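Local coordinates for protein aminopentol aminotransferase (PDB 6HBS) that deaminates aminopentol, the hydrolysed form of the mycotoxin fumonisin B1, to its 2-keto derivative, using pyridoxal 5'-phosphate and passing the amino group preferably to pyruvate, at residues A101-M105 / L302-R306; H108-F114 / S267-N273; I74-A78 / A261-P265; L226-V232 / P251-G257. The contacts are given in a common frame with arbitrary orientation. Residues are numbered along the deposited sequence.

Contact 1 of 4, residues A101-M105 / L302-R306; sequences AFVGM and LRIIR. With MG (magnesium ion), chain D.
Two helical segments, 101-105 and 302-306, run in the same general direction. Their axes approach to 11.1 Å and cross at 28°. Long side chains bridge this wide spacing. Ala101 sits level with Leu302 (CA-CA 7.5 Å) and Met105 with Arg306 (CA-CA 8.1 Å). Met105 is the main bump, with chi angles m, t, p. It enters the hollow between Leu302, Ile305 and Arg306. Met105 SD lies 3.8 Å from Leu302 CB, and Met105 CE lies 3.6 Å from Ile305 CG2. Leu302 (m, t) reaches back with CD1 to Phe102 CD2 (4.0 Å) and Ala101 CB (4.4 Å). Arg306 (m, t, m) folds back across the gap. Arg306 NH2 lies 4.0 Å from Ala101 CB and gives a weak hydrogen bond to Met105 SD (3.4 Å). Val103 O binds magnesium at 2.2 Å. This is near-parallel helix packing beside the sheet of the class-III aminotransferase fold. Phe102 also packs on strand 267-271 and meets Trp256 edge-to-face, so helix 94-105 lies between that strand and helix 292-307.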
loop_
_atom_site.group_PDB
_atom_site.type_symbol
_atom_site.label_atom_id
_atom_site.label_comp_id
_atom_site.label_asym_id
_atom_site.label_seq_id
_atom_site.Cartn_x
_atom_site.Cartn_y
_atom_site.Cartn_z
ATOM N N ALA A 101 -19.487 -5.930 7.907
ATOM C CA ALA A 101 -19.047 -6.038 9.307
ATOM C C ALA A 101 -18.506 -4.681 9.783
ATOM O O ALA A 101 -18.834 -4.212 10.894
ATOM C CB ALA A 101 -18.038 -7.133 9.476
ATOM N N PHE A 102 -17.672 -4.052 8.963
ATOM C CA PHE A 102 -16.977 -2.845 9.404
ATOM C C PHE A 102 -17.992 -1.699 9.518
ATOM O O PHE A 102 -17.995 -0.987 10.497
ATOM C CB PHE A 102 -15.790 -2.549 8.486
ATOM C CG PHE A 102 -14.594 -1.892 9.131
ATOM C CD1 PHE A 102 -14.738 -0.924 10.127
ATOM C CD2 PHE A 102 -13.317 -2.193 8.695
ATOM C CE1 PHE A 102 -13.628 -0.327 10.706
ATOM C CE2 PHE A 102 -12.206 -1.573 9.256
ATOM C CZ PHE A 102 -12.366 -0.633 10.250
ATOM N N VAL A 103 -18.874 -1.562 8.531
ATOM C CA VAL A 103 -19.891 -0.539 8.542
ATOM C C VAL A 103 -20.852 -0.753 9.727
ATOM O O VAL A 103 -21.291 0.239 10.368
ATOM C CB VAL A 103 -20.682 -0.506 7.225
ATOM C CG1 VAL A 103 -21.976 0.274 7.360
ATOM C CG2 VAL A 103 -19.845 0.043 6.086
ATOM N N GLY A 104 -21.174 -2.016 10.030
ATOM C CA GLY A 104 -22.026 -2.305 11.157
ATOM C C GLY A 104 -21.409 -1.866 12.489
ATOM O O GLY A 104 -22.132 -1.537 13.394
ATOM N N MET A 105 -20.077 -1.901 12.621
ATOM C CA MET A 105 -19.401 -1.638 13.897
ATOM C C MET A 105 -19.207 -0.135 14.137
ATOM O O MET A 105 -19.054 0.260 15.262
ATOM C CB MET A 105 -18.030 -2.324 13.943
ATOM C CG MET A 105 -18.133 -3.839 14.127
ATOM S SD MET A 105 -16.585 -4.720 13.805
ATOM C CE MET A 105 -15.642 -4.299 15.272
ATOM N N LEU A 302 -12.094 -8.478 13.342
ATOM C CA LEU A 302 -13.244 -7.688 13.733
ATOM C C LEU A 302 -14.226 -8.525 14.583
ATOM O O LEU A 302 -14.839 -7.970 15.504
ATOM C CB LEU A 302 -13.967 -7.106 12.522
ATOM C CG LEU A 302 -13.220 -6.052 11.699
ATOM C CD1 LEU A 302 -14.033 -5.668 10.469
ATOM C CD2 LEU A 302 -12.857 -4.820 12.527
ATOM N N ARG A 303 -14.387 -9.828 14.288
ATOM C CA ARG A 303 -15.290 -10.681 15.089
ATOM C C ARG A 303 -14.767 -10.757 16.537
ATOM O O ARG A 303 -15.513 -10.636 17.505
ATOM C CB ARG A 303 -15.463 -12.082 14.468
ATOM C CG ARG A 303 -16.420 -12.996 15.239
ATOM C CD ARG A 303 -16.243 -14.490 15.016
ATOM N NE ARG A 303 -14.919 -15.026 15.353
ATOM C CZ ARG A 303 -14.488 -15.279 16.577
ATOM N NH1 ARG A 303 -15.249 -15.003 17.620
ATOM N NH2 ARG A 303 -13.289 -15.791 16.761
ATOM N N ILE A 304 -13.475 -11.000 16.685
ATOM C CA ILE A 304 -12.860 -11.074 17.971
ATOM C C ILE A 304 -13.019 -9.744 18.728
ATOM O O ILE A 304 -13.261 -9.755 19.944
ATOM C CB ILE A 304 -11.409 -11.520 17.833
ATOM C CG1 ILE A 304 -11.347 -12.971 17.340
ATOM C CG2 ILE A 304 -10.644 -11.330 19.130
ATOM C CD1 ILE A 304 -9.990 -13.449 17.039
ATOM N N ILE A 305 -12.930 -8.612 18.017
ATOM C CA ILE A 305 -13.072 -7.296 18.629
ATOM C C ILE A 305 -14.492 -7.169 19.188
ATOM O O ILE A 305 -14.673 -6.674 20.288
ATOM C CB ILE A 305 -12.719 -6.169 17.629
ATOM C CG1 ILE A 305 -11.209 -6.087 17.370
ATOM C CG2 ILE A 305 -13.321 -4.836 18.031
ATOM C CD1 ILE A 305 -10.827 -5.150 16.216
ATOM N N ARG A 306 -15.493 -7.620 18.424
ATOM C CA ARG A 306 -16.853 -7.526 18.855
ATOM C C ARG A 306 -17.136 -8.510 19.997
ATOM O O ARG A 306 -17.924 -8.171 20.825
ATOM C CB ARG A 306 -17.879 -7.839 17.758
ATOM C CG ARG A 306 -17.847 -6.943 16.534
ATOM C CD ARG A 306 -19.061 -7.146 15.643
ATOM N NE ARG A 306 -19.062 -8.482 15.072
ATOM C CZ ARG A 306 -18.310 -8.872 14.044
ATOM N NH1 ARG A 306 -18.355 -10.127 13.638
ATOM N NH2 ARG A 306 -17.569 -7.999 13.390
HETATM MG MG MG D . -22.517 2.058 10.726
HETATM O O HOH W 1 -23.073 1.123 12.871
HETATM O O HOH W 2 -24.523 1.112 9.710
#

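Contact 2 of 4, residues H108-F114 / S267-N273; sequences HADWAMF and SALLGSN. With MG (magnesium ion), chain D.
A classic beta bulge opens this antiparallel pair: Asp110 and Trp111 both face Gly271. Gly271 O accepts from Asp110 N (2.8 Å) and Trp111 N (3.1 Å), and Gly271 N donates to Trp111 O (3.0 Å). Trp111 (chi1 p, chi2 -101°) folds its indole over Gly271. Gly271 CA lies 3.6 Å from the centroid of the Trp111 six-membered ring, a CH-pi contact where a CB would clash. Trp111 NE1 donates to Ser272 O (2.9 Å), and Asn273 N to Asp110 OD2 (2.8 Å). Strands 111-114 and 267-271 run at 158°, with axes 4.6 Å apart. Met113 N bonds to Leu269 O (2.9 Å), and Leu269 N to Met113 O (2.8 Å). Ala112-Leu270 and Phe114-Ala268 are non-hydrogen-bonded pairs on one face, with Phe114 CD1 3.8 Å from Ala268 CB. Ala109 O binds magnesium at 2.4 Å. The Ala112 backbone also bonds to the second subunit. Strand 111-115 is outermost within this chain, and 267-271 is the antiparallel strand of the seven-stranded sheet, as in fold-type I aminotransferases.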
loop_
_atom_site.group_PDB
_atom_site.type_symbol
_atom_site.label_atom_id
_atom_site.label_comp_id
_atom_site.label_asym_id
_atom_site.label_seq_id
_atom_site.Cartn_x
_atom_site.Cartn_y
_atom_site.Cartn_z
ATOM N N HIS A 108 -20.933 6.077 12.783
ATOM C CA HIS A 108 -21.028 7.183 11.837
ATOM C C HIS A 108 -21.131 6.705 10.385
ATOM O O HIS A 108 -21.468 7.477 9.526
ATOM C CB HIS A 108 -19.839 8.144 12.013
ATOM C CG HIS A 108 -18.608 7.772 11.265
ATOM N ND1 HIS A 108 -18.419 8.153 9.954
ATOM C CD2 HIS A 108 -17.463 7.173 11.657
ATOM C CE1 HIS A 108 -17.236 7.726 9.549
ATOM N NE2 HIS A 108 -16.631 7.119 10.565
ATOM N N ALA A 109 -20.704 5.474 10.112
ATOM C CA ALA A 109 -20.406 5.054 8.737
ATOM C C ALA A 109 -21.572 4.260 8.138
ATOM O O ALA A 109 -22.179 3.450 8.836
ATOM C CB ALA A 109 -19.152 4.221 8.730
ATOM N N ASP A 110 -21.766 4.462 6.830
ATOM C CA ASP A 110 -22.703 3.730 5.975
ATOM C C ASP A 110 -21.970 2.937 4.876
ATOM O O ASP A 110 -22.570 2.029 4.294
ATOM C CB ASP A 110 -23.715 4.692 5.375
ATOM C CG ASP A 110 -24.392 5.530 6.447
ATOM O OD1 ASP A 110 -24.961 4.936 7.346
ATOM O OD2 ASP A 110 -24.262 6.758 6.402
ATOM N N TRP A 111 -20.692 3.262 4.610
ATOM C CA TRP A 111 -19.938 2.568 3.578
ATOM C C TRP A 111 -18.466 2.439 3.960
ATOM O O TRP A 111 -17.970 3.166 4.807
ATOM C CB TRP A 111 -20.128 3.249 2.215
ATOM C CG TRP A 111 -19.774 4.704 2.165
ATOM C CD1 TRP A 111 -20.647 5.752 2.208
ATOM C CD2 TRP A 111 -18.459 5.278 2.087
ATOM N NE1 TRP A 111 -19.975 6.937 2.123
ATOM C CE2 TRP A 111 -18.628 6.685 2.053
ATOM C CE3 TRP A 111 -17.162 4.759 1.995
ATOM C CZ2 TRP A 111 -17.552 7.563 1.983
ATOM C CZ3 TRP A 111 -16.094 5.634 1.931
ATOM C CH2 TRP A 111 -16.290 7.018 1.912
ATOM N N ALA A 112 -17.768 1.525 3.278
ATOM C CA ALA A 112 -16.333 1.342 3.442
ATOM C C ALA A 112 -15.623 1.231 2.084
ATOM O O ALA A 112 -16.165 0.698 1.141
ATOM C CB ALA A 112 -16.100 0.121 4.275
ATOM N N MET A 113 -14.371 1.698 2.039
ATOM C CA MET A 113 -13.450 1.429 0.964
ATOM C C MET A 113 -12.166 0.849 1.577
ATOM O O MET A 113 -11.762 1.287 2.681
ATOM C CB MET A 113 -13.150 2.704 0.167
ATOM C CG MET A 113 -14.390 3.281 -0.503
ATOM S SD MET A 113 -14.071 4.889 -1.260
ATOM C CE MET A 113 -13.145 4.423 -2.718
ATOM N N PHE A 114 -11.569 -0.159 0.907
ATOM C CA PHE A 114 -10.400 -0.858 1.403
ATOM C C PHE A 114 -9.224 -0.553 0.494
ATOM O O PHE A 114 -9.380 -0.508 -0.751
ATOM C CB PHE A 114 -10.677 -2.364 1.545
ATOM C CG PHE A 114 -11.792 -2.638 2.525
ATOM C CD1 PHE A 114 -11.616 -2.380 3.871
ATOM C CD2 PHE A 114 -13.041 -3.051 2.092
ATOM C CE1 PHE A 114 -12.663 -2.530 4.765
ATOM C CE2 PHE A 114 -14.094 -3.170 2.985
ATOM C CZ PHE A 114 -13.907 -2.900 4.313
ATOM N N SER A 267 -6.088 -1.497 4.982
ATOM C CA SER A 267 -6.495 -0.183 5.567
ATOM C C SER A 267 -7.863 0.152 4.998
ATOM O O SER A 267 -8.338 -0.519 4.062
ATOM C CB SER A 267 -5.457 0.906 5.291
ATOM O OG SER A 267 -4.190 0.568 5.862
ATOM N N ALA A 268 -8.547 1.133 5.587
ATOM C CA ALA A 268 -9.916 1.405 5.225
ATOM C C ALA A 268 -10.240 2.881 5.395
ATOM O O ALA A 268 -9.757 3.525 6.336
ATOM C CB ALA A 268 -10.877 0.608 6.069
ATOM N N LEU A 269 -11.134 3.341 4.521
ATOM C CA LEU A 269 -11.898 4.582 4.684
ATOM C C LEU A 269 -13.369 4.251 4.963
ATOM O O LEU A 269 -14.028 3.617 4.143
ATOM C CB LEU A 269 -11.743 5.428 3.422
ATOM C CG LEU A 269 -12.432 6.801 3.498
ATOM C CD1 LEU A 269 -11.862 7.597 4.651
ATOM C CD2 LEU A 269 -12.263 7.580 2.200
ATOM N N LEU A 270 -13.888 4.694 6.111
ATOM C CA LEU A 270 -15.310 4.531 6.520
ATOM C C LEU A 270 -16.005 5.885 6.382
ATOM O O LEU A 270 -15.420 6.900 6.748
ATOM C CB LEU A 270 -15.380 4.020 7.958
ATOM C CG LEU A 270 -15.251 2.506 8.186
ATOM C CD1 LEU A 270 -16.538 1.771 7.862
ATOM C CD2 LEU A 270 -14.112 1.931 7.370
ATOM N N GLY A 271 -17.208 5.908 5.801
ATOM C CA GLY A 271 -17.804 7.192 5.467
ATOM C C GLY A 271 -19.303 7.163 5.616
ATOM O O GLY A 271 -19.896 6.103 5.489
ATOM N N SER A 272 -19.883 8.322 5.947
ATOM C CA SER A 272 -21.314 8.467 6.037
ATOM C C SER A 272 -21.894 8.673 4.631
ATOM O O SER A 272 -21.188 9.027 3.681
ATOM C CB SER A 272 -21.685 9.597 6.971
ATOM O OG SER A 272 -21.473 10.825 6.328
ATOM N N ASN A 273 -23.199 8.445 4.507
ATOM C CA ASN A 273 -23.938 8.611 3.254
ATOM C C ASN A 273 -23.751 10.013 2.670
ATOM O O ASN A 273 -23.768 10.176 1.482
ATOM C CB ASN A 273 -25.408 8.234 3.447
ATOM C CG ASN A 273 -25.602 6.737 3.345
ATOM O OD1 ASN A 273 -24.859 6.072 2.623
ATOM N ND2 ASN A 273 -26.555 6.191 4.082
HETATM MG MG MG D . -22.517 2.058 10.726
HETATM O O HOH W 1 -23.073 1.123 12.871
HETATM O O HOH W 2 -24.523 1.112 9.710
#

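Contact 3 of 4, residues I74-A78 / A261-P265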
loop_
_atom_site.group_PDB
_atom_site.type_symbol
_atom_site.label_atom_id
_atom_site.label_comp_id
_atom_site.label_asym_id
_atom_site.label_seq_id
_atom_site.Cartn_x
_atom_site.Cartn_y
_atom_site.Cartn_z
ATOM N N ILE A 74 -7.071 -16.133 13.885
ATOM C CA ILE A 74 -6.919 -15.294 12.707
ATOM C C ILE A 74 -6.086 -16.051 11.655
ATOM O O ILE A 74 -6.439 -15.983 10.455
ATOM C CB ILE A 74 -6.337 -13.926 13.103
ATOM C CG1 ILE A 74 -7.340 -13.187 14.001
ATOM C CG2 ILE A 74 -5.938 -13.107 11.866
ATOM C CD1 ILE A 74 -6.707 -12.250 14.976
ATOM N N GLU A 75 -5.047 -16.791 12.087
ATOM C CA GLU A 75 -4.228 -17.530 11.170
ATOM C C GLU A 75 -5.059 -18.647 10.533
ATOM O O GLU A 75 -4.847 -18.893 9.330
ATOM C CB GLU A 75 -2.977 -18.117 11.824
ATOM C CG GLU A 75 -1.998 -17.060 12.289
ATOM C CD GLU A 75 -1.658 -15.987 11.253
ATOM O OE1 GLU A 75 -1.599 -16.331 10.063
ATOM O OE2 GLU A 75 -1.485 -14.810 11.641
ATOM N N ALA A 76 -6.008 -19.235 11.296
ATOM C CA ALA A 76 -6.984 -20.231 10.753
ATOM C C ALA A 76 -7.899 -19.611 9.681
ATOM O O ALA A 76 -8.143 -20.230 8.645
ATOM C CB ALA A 76 -7.797 -20.865 11.860
ATOM N N ALA A 77 -8.403 -18.395 9.925
ATOM C CA ALA A 77 -9.278 -17.732 8.973
ATOM C C ALA A 77 -8.498 -17.397 7.703
ATOM O O ALA A 77 -9.047 -17.555 6.601
ATOM C CB ALA A 77 -9.916 -16.498 9.567
ATOM N N ALA A 78 -7.255 -16.938 7.855
ATOM C CA ALA A 78 -6.405 -16.607 6.707
ATOM C C ALA A 78 -6.098 -17.867 5.879
ATOM O O ALA A 78 -6.119 -17.837 4.646
ATOM C CB ALA A 78 -5.125 -15.961 7.154
ATOM N N ALA A 261 -6.618 -6.213 10.913
ATOM C CA ALA A 261 -6.399 -7.624 10.477
ATOM C C ALA A 261 -5.180 -8.218 11.199
ATOM O O ALA A 261 -4.570 -9.159 10.714
ATOM C CB ALA A 261 -6.250 -7.658 8.961
ATOM N N ASN A 262 -4.879 -7.696 12.402
ATOM C CA ASN A 262 -3.889 -8.209 13.319
ATOM C C ASN A 262 -2.522 -8.433 12.643
ATOM O O ASN A 262 -1.787 -9.340 13.011
ATOM C CB ASN A 262 -4.340 -9.510 14.008
ATOM C CG ASN A 262 -3.521 -9.789 15.247
ATOM O OD1 ASN A 262 -3.279 -8.857 16.017
ATOM N ND2 ASN A 262 -3.084 -11.039 15.444
ATOM N N GLY A 263 -2.150 -7.578 11.680
ATOM C CA GLY A 263 -0.830 -7.676 11.039
ATOM C C GLY A 263 -0.924 -7.895 9.532
ATOM O O GLY A 263 0.017 -7.607 8.836
ATOM N N TYR A 264 -2.034 -8.453 9.046
ATOM C CA TYR A 264 -2.270 -8.548 7.581
ATOM C C TYR A 264 -2.446 -7.136 6.999
ATOM O O TYR A 264 -2.985 -6.247 7.648
ATOM C CB TYR A 264 -3.446 -9.482 7.310
ATOM C CG TYR A 264 -3.088 -10.941 7.469
ATOM C CD1 TYR A 264 -3.108 -11.553 8.707
ATOM C CD2 TYR A 264 -2.665 -11.700 6.386
ATOM C CE1 TYR A 264 -2.740 -12.877 8.877
ATOM C CE2 TYR A 264 -2.326 -13.037 6.528
ATOM C CZ TYR A 264 -2.363 -13.626 7.782
ATOM O OH TYR A 264 -1.994 -14.934 7.935
ATOM N N PRO A 265 -1.947 -6.871 5.764
ATOM C CA PRO A 265 -1.904 -5.512 5.218
ATOM C C PRO A 265 -3.238 -5.140 4.585
ATOM O O PRO A 265 -3.580 -5.609 3.468
ATOM C CB PRO A 265 -0.775 -5.605 4.192
ATOM C CG PRO A 265 -0.887 -7.032 3.668
ATOM C CD PRO A 265 -1.339 -7.860 4.860
HETATM O O HOH W 3 -2.408 -13.374 13.795
#
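Segment 74-78 is one turn of helix, closed by Ala78 N bonding to Ile74 O at 2.9 Å. Facing it, 261-265 has no regular secondary structure. Ala261 to Tyr264 make a type I' beta turn, held by Tyr264 N to Ala261 O (3.1 Å). Asn262 and Gly263 take the two inner positions with positive phi, 51° and 121°. The backbones stay well apart: Ile74 and Asn262 are nearest at one end (CA-CA 7.7 Å), Ala78 and Tyr264 at the other (9.1 Å).

Side chains fill the gap. Tyr264 (chi1 m) extends from the turn to the helix, and its OH donates a short hydrogen bond to Glu75 OE1 (2.6 Å). The ring also packs on the helix, with Tyr264 CZ 3.7 Å from Ala78 CB and Tyr264 CE1 4.4 Å from Ile74 CG2. Ile74 CD1 meets Asn262 CB at 3.7 Å. A water joins the polar ends: it donates to Glu75 OE2 (2.7 Å) and accepts from Asn262 ND2 (2.9 Å). Asn262 OD1 accepts from the backbone N of Leu67, which ties the turn to the loop leading into the helix.

On the dimer side, Arg82 of the second subunit packs on Glu75 and Tyr264. Helix 292-307 packs beside both segments, with Thr301 touching Ile74 and Asn262. The turn itself lies in the connection between strands 253-256 and 267-271.

Contact 4 of 4, residues L226-V232 / P251-G257; sequences LLVVDDV and PDLSCWG. With PLP (pyridoxal-5'-phosphate), chain C.
Strands 226-230 and 253-256 run parallel, with axes 4.6 Å apart and 20° between them. The register pairs Val228 with Leu253, Val229 with Ser254 and Asp230 with Cys255. A backbone ladder zips them: Leu253 N to Leu227 O (3.0 Å), Val229 N to Leu253 O (3.0 Å), Cys255 N to Val229 O (3.0 Å) and Asp231 N to Cys255 O (2.7 Å). Leu227 O accepts a second bond, from Asp252 N (2.9 Å). Asp252 (chi1 m) turns its carboxylate back, so OD2 accepts from Leu227 N (2.9 Å). Asp252 OD2 also forms a salt bridge with Arg217, and Asp252 OD1 with Lys274. These are central strands of the seven-stranded sheet of the class-III aminotransferase fold, and the cofactor lies beyond the C-terminal end of 226-230. Asp230 (chi1 t) carries the contact to it: OD2 is 2.7 Å from PLP N1 and also bonds to His146 ND1. Asp230 OD1 accepts from Val232 N (3.1 Å), an Asx turn. Val232 CG1 lies 3.6 Å from PLP C4. Trp256 NE1 donates to Ser254 OG (2.9 Å), which also bonds to His108. Asp231 CB sits over the Trp256 six-membered ring, 4.2 Å from its centroid, a CH-pi contact, and Asp231 OD1 bonds to Ser243. A water lies 2.8 Å from Asp231 O and accepts from Gly257 N (2.9 Å).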
loop_
_atom_site.group_PDB
_atom_site.type_symbol
_atom_site.label_atom_id
_atom_site.label_comp_id
_atom_site.label_asym_id
_atom_site.label_seq_id
_atom_site.Cartn_x
_atom_site.Cartn_y
_atom_site.Cartn_z
ATOM N N LEU A 226 -15.916 18.380 5.691
ATOM C CA LEU A 226 -15.986 17.027 6.300
ATOM C C LEU A 226 -15.030 16.928 7.477
ATOM O O LEU A 226 -13.852 17.264 7.344
ATOM C CB LEU A 226 -15.622 15.971 5.257
ATOM C CG LEU A 226 -16.513 15.909 4.024
ATOM C CD1 LEU A 226 -16.172 14.682 3.182
ATOM C CD2 LEU A 226 -17.969 15.892 4.395
ATOM N N LEU A 227 -15.537 16.367 8.583
ATOM C CA LEU A 227 -14.727 15.990 9.728
ATOM C C LEU A 227 -14.164 14.586 9.494
ATOM O O LEU A 227 -14.917 13.632 9.318
ATOM C CB LEU A 227 -15.541 16.015 11.024
ATOM C CG LEU A 227 -14.737 15.670 12.275
ATOM C CD1 LEU A 227 -13.529 16.580 12.412
ATOM C CD2 LEU A 227 -15.598 15.721 13.521
ATOM N N VAL A 228 -12.845 14.500 9.500
ATOM C CA VAL A 228 -12.128 13.263 9.262
ATOM C C VAL A 228 -11.353 12.907 10.534
ATOM O O VAL A 228 -10.432 13.629 10.930
ATOM C CB VAL A 228 -11.169 13.394 8.073
ATOM C CG1 VAL A 228 -10.532 12.046 7.771
ATOM C CG2 VAL A 228 -11.853 13.979 6.827
ATOM N N VAL A 229 -11.685 11.768 11.152
ATOM C CA VAL A 229 -10.880 11.296 12.277
ATOM C C VAL A 229 -9.884 10.270 11.744
ATOM O O VAL A 229 -10.291 9.272 11.161
ATOM C CB VAL A 229 -11.753 10.729 13.399
ATOM C CG1 VAL A 229 -10.944 9.922 14.393
ATOM C CG2 VAL A 229 -12.510 11.831 14.106
ATOM N N ASP A 230 -8.588 10.505 11.970
ATOM C CA ASP A 230 -7.567 9.570 11.557
ATOM C C ASP A 230 -7.339 8.566 12.691
ATOM O O ASP A 230 -6.604 8.855 13.607
ATOM C CB ASP A 230 -6.299 10.290 11.116
ATOM C CG ASP A 230 -5.222 9.353 10.650
ATOM O OD1 ASP A 230 -5.421 8.120 10.793
ATOM O OD2 ASP A 230 -4.159 9.859 10.247
ATOM N N ASP A 231 -7.970 7.387 12.571
ATOM C CA ASP A 231 -7.948 6.342 13.584
ATOM C C ASP A 231 -6.995 5.217 13.180
ATOM O O ASP A 231 -7.125 4.093 13.716
ATOM C CB ASP A 231 -9.335 5.780 13.862
ATOM C CG ASP A 231 -9.801 6.004 15.286
ATOM O OD1 ASP A 231 -8.941 5.951 16.213
ATOM O OD2 ASP A 231 -11.028 6.166 15.463
ATOM N N VAL A 232 -6.018 5.525 12.306
ATOM C CA VAL A 232 -5.104 4.488 11.825
ATOM C C VAL A 232 -4.281 3.931 13.003
ATOM O O VAL A 232 -3.996 2.715 13.057
ATOM C CB VAL A 232 -4.213 5.014 10.678
ATOM C CG1 VAL A 232 -3.062 4.048 10.395
ATOM C CG2 VAL A 232 -5.034 5.252 9.420
ATOM N N PRO A 251 -17.469 11.673 13.374
ATOM C CA PRO A 251 -16.961 12.276 12.150
ATOM C C PRO A 251 -17.839 11.933 10.932
ATOM O O PRO A 251 -18.747 11.105 11.011
ATOM C CB PRO A 251 -15.566 11.651 12.038
ATOM C CG PRO A 251 -15.767 10.267 12.631
ATOM C CD PRO A 251 -16.717 10.485 13.791
ATOM N N ASP A 252 -17.516 12.554 9.806
ATOM C CA ASP A 252 -18.064 12.203 8.511
ATOM C C ASP A 252 -17.268 11.050 7.883
ATOM O O ASP A 252 -17.867 10.186 7.268
ATOM C CB ASP A 252 -18.056 13.406 7.589
ATOM C CG ASP A 252 -18.840 14.554 8.214
ATOM O OD1 ASP A 252 -19.951 14.285 8.641
ATOM O OD2 ASP A 252 -18.288 15.645 8.358
ATOM N N LEU A 253 -15.938 11.095 7.992
ATOM C CA LEU A 253 -15.044 10.033 7.500
ATOM C C LEU A 253 -14.152 9.613 8.661
ATOM O O LEU A 253 -13.758 10.426 9.471
ATOM C CB LEU A 253 -14.145 10.536 6.363
ATOM C CG LEU A 253 -14.802 11.150 5.126
ATOM C CD1 LEU A 253 -13.755 11.631 4.152
ATOM C CD2 LEU A 253 -15.741 10.175 4.428
ATOM N N SER A 254 -13.779 8.346 8.689
ATOM C CA SER A 254 -12.728 7.886 9.578
ATOM C C SER A 254 -11.807 6.961 8.780
ATOM O O SER A 254 -12.271 6.182 7.934
ATOM C CB SER A 254 -13.299 7.205 10.806
ATOM O OG SER A 254 -14.209 6.174 10.453
ATOM N N CYS A 255 -10.518 7.055 9.083
ATOM C CA CYS A 255 -9.465 6.312 8.463
ATOM C C CYS A 255 -8.953 5.268 9.458
ATOM O O CYS A 255 -8.721 5.571 10.662
ATOM C CB CYS A 255 -8.310 7.223 8.074
ATOM S SG CYS A 255 -8.767 8.568 6.947
ATOM N N TRP A 256 -8.761 4.049 8.954
ATOM C CA TRP A 256 -8.410 2.890 9.764
ATOM C C TRP A 256 -7.280 2.126 9.079
ATOM O O TRP A 256 -7.132 2.167 7.849
ATOM C CB TRP A 256 -9.607 1.973 9.943
ATOM C CG TRP A 256 -10.773 2.611 10.612
ATOM C CD1 TRP A 256 -11.701 3.426 10.040
ATOM C CD2 TRP A 256 -11.185 2.417 11.963
ATOM N NE1 TRP A 256 -12.639 3.795 10.964
ATOM C CE2 TRP A 256 -12.357 3.186 12.147
ATOM C CE3 TRP A 256 -10.672 1.695 13.048
ATOM C CZ2 TRP A 256 -13.030 3.225 13.361
ATOM C CZ3 TRP A 256 -11.337 1.747 14.250
ATOM C CH2 TRP A 256 -12.483 2.520 14.408
ATOM N N GLY A 257 -6.468 1.456 9.900
ATOM C CA GLY A 257 -5.389 0.624 9.384
ATOM C C GLY A 257 -4.671 -0.038 10.534
ATOM O O GLY A 257 -5.279 -0.243 11.618
HETATM N N1 PLP C . -2.154 8.058 10.184
HETATM C C2 PLP C . -1.706 7.801 11.432
HETATM C C2A PLP C . -2.318 8.463 12.642
HETATM C C3 PLP C . -0.653 6.805 11.617
HETATM O O3 PLP C . -0.190 6.514 12.851
HETATM C C4 PLP C . -0.100 6.112 10.432
HETATM C C4A PLP C . 0.957 5.091 10.659
HETATM C C5 PLP C . -0.639 6.537 9.105
HETATM C C6 PLP C . -1.663 7.475 9.068
HETATM C C5A PLP C . -0.154 5.931 7.789
HETATM O O4P PLP C . -0.317 4.489 7.773
HETATM P P PLP C . 0.766 3.710 6.871
HETATM O O1P PLP C . 2.076 3.823 7.508
HETATM O O2P PLP C . 0.758 4.437 5.556
HETATM O O3P PLP C . 0.182 2.314 6.880
HETATM O O HOH W 4 -7.317 1.518 12.671
#

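Overall arrangement
Along the chain, the first segments come in the order 74-78, 101-105, 108-114, 226-232. The second segments follow as 251-257, 261-265, 267-273, 302-306. Contact 4 is nested inside the other three loops, and contact 2 inside contact 1; contact 3 crosses contacts 1 and 2. Contacts 2 and 4 share the seven-stranded sheet, with centres about 9 Å apart. The centres of contacts 1 and 2 are about 13 Å apart, and both bind the same magnesium. Contact 3 lies about 14 Å from contact 1 but about 21 and 23 Å from contacts 2 and 4 (centres). Contact 4 brings Asp230 and Val232 to the cofactor, while contacts 2 and 3 touch the second subunit.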